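PDB 6B8W: XRE family transcriptional regulator from Enterobacter cloacae subsp. cloacae, which probably acts as a DNA-binding transcription factor, the piece modelled here being its metal-binding cupin domain. Local coordinates for residues L15-A28 with N79-Y93. Numbering follows the deposited sequence. Where two conformers were deposited one is given.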
loop_
_atom_site.group_PDB
_atom_site.type_symbol
_atom_site.label_atom_id
_atom_site.label_comp_id
_atom_site.label_asym_id
_atom_site.label_seq_id
_atom_site.Cartn_x
_atom_site.Cartn_y
_atom_site.Cartn_z
ATOM N N LEU A 15 -6.137 8.946 11.273
ATOM C CA LEU A 15 -4.764 8.798 10.867
ATOM C C LEU A 15 -4.249 9.954 9.994
ATOM O O LEU A 15 -3.044 10.010 9.751
ATOM C CB LEU A 15 -4.584 7.472 10.119
ATOM C CG LEU A 15 -4.884 6.194 10.912
ATOM C CD1 LEU A 15 -4.615 4.984 10.031
ATOM C CD2 LEU A 15 -4.047 6.120 12.177
ATOM N N LYS A 16 -5.139 10.862 9.558
ATOM C CA LYS A 16 -4.793 11.973 8.636
ATOM C C LYS A 16 -4.017 11.349 7.495
ATOM O O LYS A 16 -2.858 11.683 7.245
ATOM C CB LYS A 16 -3.986 13.077 9.313
ATOM C CG LYS A 16 -4.791 13.914 10.291
ATOM C CD LYS A 16 -3.962 15.088 10.794
ATOM C CE LYS A 16 -4.780 16.032 11.658
ATOM N NZ LYS A 16 -5.854 16.710 10.879
ATOM N N PHE A 17 -4.697 10.453 6.793
ATOM C CA PHE A 17 -4.058 9.583 5.814
ATOM C C PHE A 17 -4.947 9.273 4.610
ATOM O O PHE A 17 -6.127 8.984 4.763
ATOM C CB PHE A 17 -3.674 8.294 6.578
ATOM C CG PHE A 17 -3.280 7.126 5.712
ATOM C CD1 PHE A 17 -2.086 7.131 5.013
ATOM C CD2 PHE A 17 -4.071 5.966 5.674
ATOM C CE1 PHE A 17 -1.706 6.035 4.236
ATOM C CE2 PHE A 17 -3.687 4.868 4.911
ATOM C CZ PHE A 17 -2.504 4.899 4.194
ATOM N N ASP A 18 -4.365 9.410 3.419
ATOM C CA ASP A 18 -5.002 9.052 2.162
ATOM C C ASP A 18 -4.171 7.948 1.535
ATOM O O ASP A 18 -2.967 7.860 1.737
ATOM C CB ASP A 18 -5.104 10.252 1.202
ATOM C CG ASP A 18 -6.450 10.946 1.243
ATOM O OD1 ASP A 18 -7.482 10.278 1.488
ATOM O OD2 ASP A 18 -6.484 12.168 0.955
ATOM N N HIS A 19 -4.827 7.117 0.751
ATOM C CA HIS A 19 -4.193 5.971 0.117
ATOM C C HIS A 19 -4.862 5.862 -1.264
ATOM O O HIS A 19 -6.045 5.516 -1.368
ATOM C CB HIS A 19 -4.492 4.741 0.958
ATOM C CG HIS A 19 -3.699 3.537 0.592
ATOM N ND1 HIS A 19 -3.452 2.521 1.485
ATOM C CD2 HIS A 19 -3.035 3.211 -0.540
ATOM C CE1 HIS A 19 -2.702 1.599 0.902
ATOM N NE2 HIS A 19 -2.446 1.988 -0.331
ATOM N N PHE A 20 -4.107 6.183 -2.302
ATOM C CA PHE A 20 -4.607 6.189 -3.644
ATOM C C PHE A 20 -3.993 5.090 -4.469
ATOM O O PHE A 20 -2.831 4.744 -4.291
ATOM C CB PHE A 20 -4.249 7.529 -4.317
ATOM C CG PHE A 20 -4.810 8.720 -3.619
ATOM C CD1 PHE A 20 -6.173 9.009 -3.712
ATOM C CD2 PHE A 20 -3.993 9.567 -2.884
ATOM C CE1 PHE A 20 -6.708 10.115 -3.065
ATOM C CE2 PHE A 20 -4.518 10.676 -2.241
ATOM C CZ PHE A 20 -5.880 10.951 -2.332
ATOM N N SER A 21 -4.783 4.581 -5.399
ATOM C CA SER A 21 -4.346 3.599 -6.362
ATOM C C SER A 21 -4.386 4.325 -7.709
ATOM O O SER A 21 -5.456 4.802 -8.132
ATOM C CB SER A 21 -5.286 2.403 -6.361
ATOM O OG SER A 21 -4.921 1.524 -7.395
ATOM N N ILE A 22 -3.247 4.352 -8.393
ATOM C CA ILE A 22 -3.098 5.115 -9.629
ATOM C C ILE A 22 -2.585 4.256 -10.770
ATOM O O ILE A 22 -1.648 3.488 -10.595
ATOM C CB ILE A 22 -2.107 6.269 -9.390
ATOM C CG1 ILE A 22 -2.606 7.155 -8.229
ATOM C CG2 ILE A 22 -1.872 7.080 -10.669
ATOM C CD1 ILE A 22 -1.655 8.262 -7.829
ATOM N N ILE A 23 -3.209 4.392 -11.936
ATOM C CA ILE A 23 -2.772 3.685 -13.137
ATOM C C ILE A 23 -2.362 4.782 -14.143
ATOM O O ILE A 23 -3.167 5.647 -14.488
ATOM C CB ILE A 23 -3.832 2.774 -13.711
ATOM C CG1 ILE A 23 -4.190 1.690 -12.667
ATOM C CG2 ILE A 23 -3.311 2.127 -14.992
ATOM C CD1 ILE A 23 -5.332 0.774 -13.057
ATOM N N LEU A 24 -1.116 4.708 -14.596
ATOM C CA LEU A 24 -0.529 5.685 -15.518
ATOM C C LEU A 24 -0.244 4.983 -16.846
ATOM O O LEU A 24 0.482 3.974 -16.902
ATOM C CB LEU A 24 0.745 6.255 -14.858
ATOM C CG LEU A 24 1.413 7.542 -15.301
ATOM C CD1 LEU A 24 0.454 8.737 -15.249
ATOM C CD2 LEU A 24 2.644 7.804 -14.419
ATOM N N ALA A 25 -0.854 5.499 -17.914
ATOM C CA ALA A 25 -0.740 4.919 -19.245
ATOM C C ALA A 25 0.650 5.112 -19.834
ATOM O O ALA A 25 1.363 6.021 -19.427
ATOM C CB ALA A 25 -1.783 5.532 -20.177
ATOM N N PRO A 26 1.033 4.258 -20.797
ATOM C CA PRO A 26 2.337 4.410 -21.429
ATOM C C PRO A 26 2.536 5.820 -21.967
ATOM O O PRO A 26 1.622 6.383 -22.584
ATOM C CB PRO A 26 2.280 3.411 -22.590
ATOM C CG PRO A 26 1.362 2.357 -22.092
ATOM C CD PRO A 26 0.314 3.086 -21.326
ATOM N N GLY A 27 3.686 6.398 -21.659
ATOM C CA GLY A 27 4.048 7.732 -22.135
ATOM C C GLY A 27 3.484 8.896 -21.346
ATOM O O GLY A 27 3.835 10.040 -21.620
ATOM N N ALA A 28 2.617 8.616 -20.373
ATOM C CA ALA A 28 2.011 9.659 -19.584
ATOM C C ALA A 28 2.986 10.251 -18.550
ATOM O O ALA A 28 3.834 9.558 -18.005
ATOM C CB ALA A 28 0.770 9.129 -18.892
ATOM N N ASN A 79 5.548 7.268 -16.999
ATOM C CA ASN A 79 5.560 5.902 -17.502
ATOM C C ASN A 79 6.259 5.896 -18.844
ATOM O O ASN A 79 5.706 6.386 -19.824
ATOM C CB ASN A 79 4.143 5.371 -17.675
ATOM C CG ASN A 79 4.117 3.894 -18.047
ATOM O OD1 ASN A 79 5.161 3.299 -18.299
ATOM N ND2 ASN A 79 2.925 3.300 -18.085
ATOM N N SER A 80 7.487 5.384 -18.874
ATOM C CA SER A 80 8.261 5.252 -20.118
ATOM C C SER A 80 8.299 3.817 -20.648
ATOM O O SER A 80 9.042 3.536 -21.591
ATOM C CB SER A 80 9.668 5.794 -19.950
ATOM O OG SER A 80 9.626 7.183 -19.811
ATOM N N SER A 81 7.497 2.919 -20.062
ATOM C CA SER A 81 7.397 1.544 -20.539
ATOM C C SER A 81 6.267 1.484 -21.580
ATOM O O SER A 81 5.580 2.483 -21.831
ATOM C CB SER A 81 7.060 0.578 -19.383
ATOM O OG SER A 81 5.699 0.733 -18.985
ATOM N N SER A 82 6.036 0.308 -22.140
ATOM C CA SER A 82 4.985 0.110 -23.147
ATOM C C SER A 82 3.646 -0.472 -22.615
ATOM O O SER A 82 2.805 -0.895 -23.401
ATOM C CB SER A 82 5.529 -0.767 -24.261
ATOM O OG SER A 82 5.929 -2.007 -23.705
ATOM N N ARG A 83 3.473 -0.493 -21.295
ATOM C CA ARG A 83 2.237 -0.964 -20.684
ATOM C C ARG A 83 1.883 -0.084 -19.492
ATOM O O ARG A 83 2.741 0.618 -18.971
ATOM C CB ARG A 83 2.382 -2.416 -20.242
ATOM C CG ARG A 83 3.358 -2.639 -19.101
ATOM C CD ARG A 83 3.428 -4.113 -18.759
ATOM N NE ARG A 83 4.277 -4.371 -17.606
ATOM C CZ ARG A 83 5.609 -4.337 -17.609
ATOM N NH1 ARG A 83 6.293 -4.016 -18.710
ATOM N NH2 ARG A 83 6.266 -4.615 -16.489
ATOM N N PRO A 84 0.614 -0.113 -19.056
ATOM C CA PRO A 84 0.255 0.691 -17.870
ATOM C C PRO A 84 1.080 0.358 -16.633
ATOM O O PRO A 84 1.546 -0.777 -16.482
ATOM C CB PRO A 84 -1.209 0.331 -17.614
ATOM C CG PRO A 84 -1.726 -0.184 -18.926
ATOM C CD PRO A 84 -0.559 -0.817 -19.627
ATOM N N VAL A 85 1.304 1.357 -15.793
ATOM C CA VAL A 85 1.978 1.122 -14.511
ATOM C C VAL A 85 0.967 1.433 -13.422
ATOM O O VAL A 85 0.298 2.465 -13.469
ATOM C CB VAL A 85 3.269 1.928 -14.315
ATOM C CG1 VAL A 85 3.032 3.431 -14.427
ATOM C CG2 VAL A 85 3.919 1.592 -12.975
ATOM N N HIS A 86 0.827 0.496 -12.479
ATOM C CA HIS A 86 -0.083 0.620 -11.361
ATOM C C HIS A 86 0.747 0.858 -10.105
ATOM O O HIS A 86 1.638 0.078 -9.801
ATOM C CB HIS A 86 -0.898 -0.672 -11.227
ATOM C CG HIS A 86 -1.861 -0.677 -10.077
ATOM N ND1 HIS A 86 -2.326 -1.846 -9.514
ATOM C CD2 HIS A 86 -2.403 0.331 -9.354
ATOM C CE1 HIS A 86 -3.152 -1.558 -8.523
ATOM N NE2 HIS A 86 -3.197 -0.241 -8.388
ATOM N N PHE A 87 0.487 1.954 -9.400
ATOM C CA PHE A 87 1.216 2.216 -8.170
ATOM C C PHE A 87 0.279 2.768 -7.124
ATOM O O PHE A 87 -0.852 3.123 -7.424
ATOM C CB PHE A 87 2.423 3.133 -8.398
ATOM C CG PHE A 87 2.079 4.515 -8.892
ATOM C CD1 PHE A 87 1.884 4.754 -10.244
ATOM C CD2 PHE A 87 1.993 5.578 -8.007
ATOM C CE1 PHE A 87 1.590 6.025 -10.700
ATOM C CE2 PHE A 87 1.699 6.859 -8.451
ATOM C CZ PHE A 87 1.502 7.093 -9.804
ATOM N N HIS A 88 0.719 2.737 -5.874
ATOM C CA HIS A 88 -0.041 3.358 -4.804
ATOM C C HIS A 88 0.695 4.581 -4.341
ATOM O O HIS A 88 1.935 4.605 -4.313
ATOM C CB HIS A 88 -0.239 2.483 -3.562
ATOM C CG HIS A 88 -1.059 1.260 -3.777
ATOM N ND1 HIS A 88 -1.153 0.268 -2.820
ATOM C CD2 HIS A 88 -1.783 0.834 -4.835
ATOM C CE1 HIS A 88 -1.924 -0.701 -3.273
ATOM N NE2 HIS A 88 -2.307 -0.393 -4.498
ATOM N N SER A 89 -0.077 5.590 -3.961
ATOM C CA SER A 89 0.448 6.821 -3.418
ATOM C C SER A 89 -0.195 6.988 -2.056
ATOM O O SER A 89 -1.410 7.102 -1.954
ATOM C CB SER A 89 0.121 7.997 -4.334
ATOM O OG SER A 89 0.385 9.231 -3.687
ATOM N N LEU A 90 0.623 6.962 -1.011
ATOM C CA LEU A 90 0.147 7.137 0.348
ATOM C C LEU A 90 0.534 8.524 0.798
ATOM O O LEU A 90 1.663 8.947 0.585
ATOM C CB LEU A 90 0.784 6.121 1.287
ATOM C CG LEU A 90 0.381 4.647 1.140
ATOM C CD1 LEU A 90 0.804 4.055 -0.182
ATOM C CD2 LEU A 90 1.054 3.898 2.274
ATOM N N ILE A 91 -0.400 9.220 1.429
ATOM C CA ILE A 91 -0.157 10.575 1.892
ATOM C C ILE A 91 -0.470 10.697 3.371
ATOM O O ILE A 91 -1.566 10.383 3.771
ATOM C CB ILE A 91 -1.044 11.590 1.141
ATOM C CG1 ILE A 91 -0.829 11.521 -0.385
ATOM C CG2 ILE A 91 -0.796 12.994 1.675
ATOM C CD1 ILE A 91 0.517 12.030 -0.871
ATOM N N HIS A 92 0.510 11.123 4.166
ATOM C CA HIS A 92 0.310 11.402 5.589
ATOM C C HIS A 92 0.367 12.934 5.752
ATOM O O HIS A 92 1.390 13.565 5.443
ATOM C CB HIS A 92 1.366 10.706 6.455
ATOM C CG HIS A 92 1.140 9.236 6.616
ATOM N ND1 HIS A 92 1.533 8.315 5.672
ATOM C CD2 HIS A 92 0.560 8.529 7.618
ATOM C CE1 HIS A 92 1.187 7.103 6.079
ATOM N NE2 HIS A 92 0.602 7.206 7.259
ATOM N N TYR A 93 -0.737 13.523 6.204
ATOM C CA TYR A 93 -0.830 14.969 6.382
ATOM C C TYR A 93 -0.367 15.312 7.813
ATOM O O TYR A 93 -0.585 14.523 8.737
ATOM C CB TYR A 93 -2.251 15.450 6.084
ATOM C CG TYR A 93 -2.804 15.044 4.707
ATOM C CD1 TYR A 93 -2.596 15.829 3.565
ATOM C CD2 TYR A 93 -3.543 13.883 4.560
ATOM C CE1 TYR A 93 -3.117 15.456 2.328
ATOM C CE2 TYR A 93 -4.072 13.498 3.329
ATOM C CZ TYR A 93 -3.866 14.284 2.215
ATOM O OH TYR A 93 -4.418 13.856 0.996
HETATM O O HOH W 1 -0.709 11.679 9.105
#
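I22 and F87 meet on the inward face of two antiparallel strands, 17-24 and 85-92. The F87 ring is swung between its own backbone N and carbonyl carbon (chi1 63°), and I22 CB sits over one of its faces in a CH-pi contact, 3.9 Å from the ring centroid. L24 CB comes to the edge of the same ring and also packs on V85 CG1. Strands 3-7 and 50-54 supply further apolar cover, and Y77 sets its ring nearly parallel to that of F87. S89, on this face too, hydrogen-bonds through OG to E41 OE2. Y77 and E41 are manganese-binding residues, although no metal is bound to this chain here.

The opposite face, carrying F17, H19, H88 and H92, is rich in rings. L90 CG sits over the centre of one face of the H19 imidazole in a CH-pi contact, 4.1 Å from its centroid, while the edge of H19 turns toward the face of H88 in an offset edge-to-face pair. Farther along, F17 CD1 lies over a face of H92, the planes 35° apart; H92 NE2 hydrogen-bonds to H92 NE2 of the second subunit, so this end belongs to the dimer interface. S21 OG and H86 NE2 share a hydrogen bond of 2.7 Å.

At one end, Y93 OH donates to the anti lone pair of D18 OD2 (2.7 Å), the ring and carboxylate planes 78° apart. At the other, N79 is gripped on every polar side-chain atom: ND2 gives one hydrogen to L24 O (2.8 Å) and another to R83 O, while OD1 takes S81 N, closing an Asx turn, and S81 OG. L24 O receives V85 N from the opposite face of its carbonyl plane.

Thus the face bearing I22, L24, F87 and S89 borders the manganese-site residues, that with F17, H19 and H92 meets the second subunit, and N79 ties turn 79-84 to the end of strand 17-24 through L24 O.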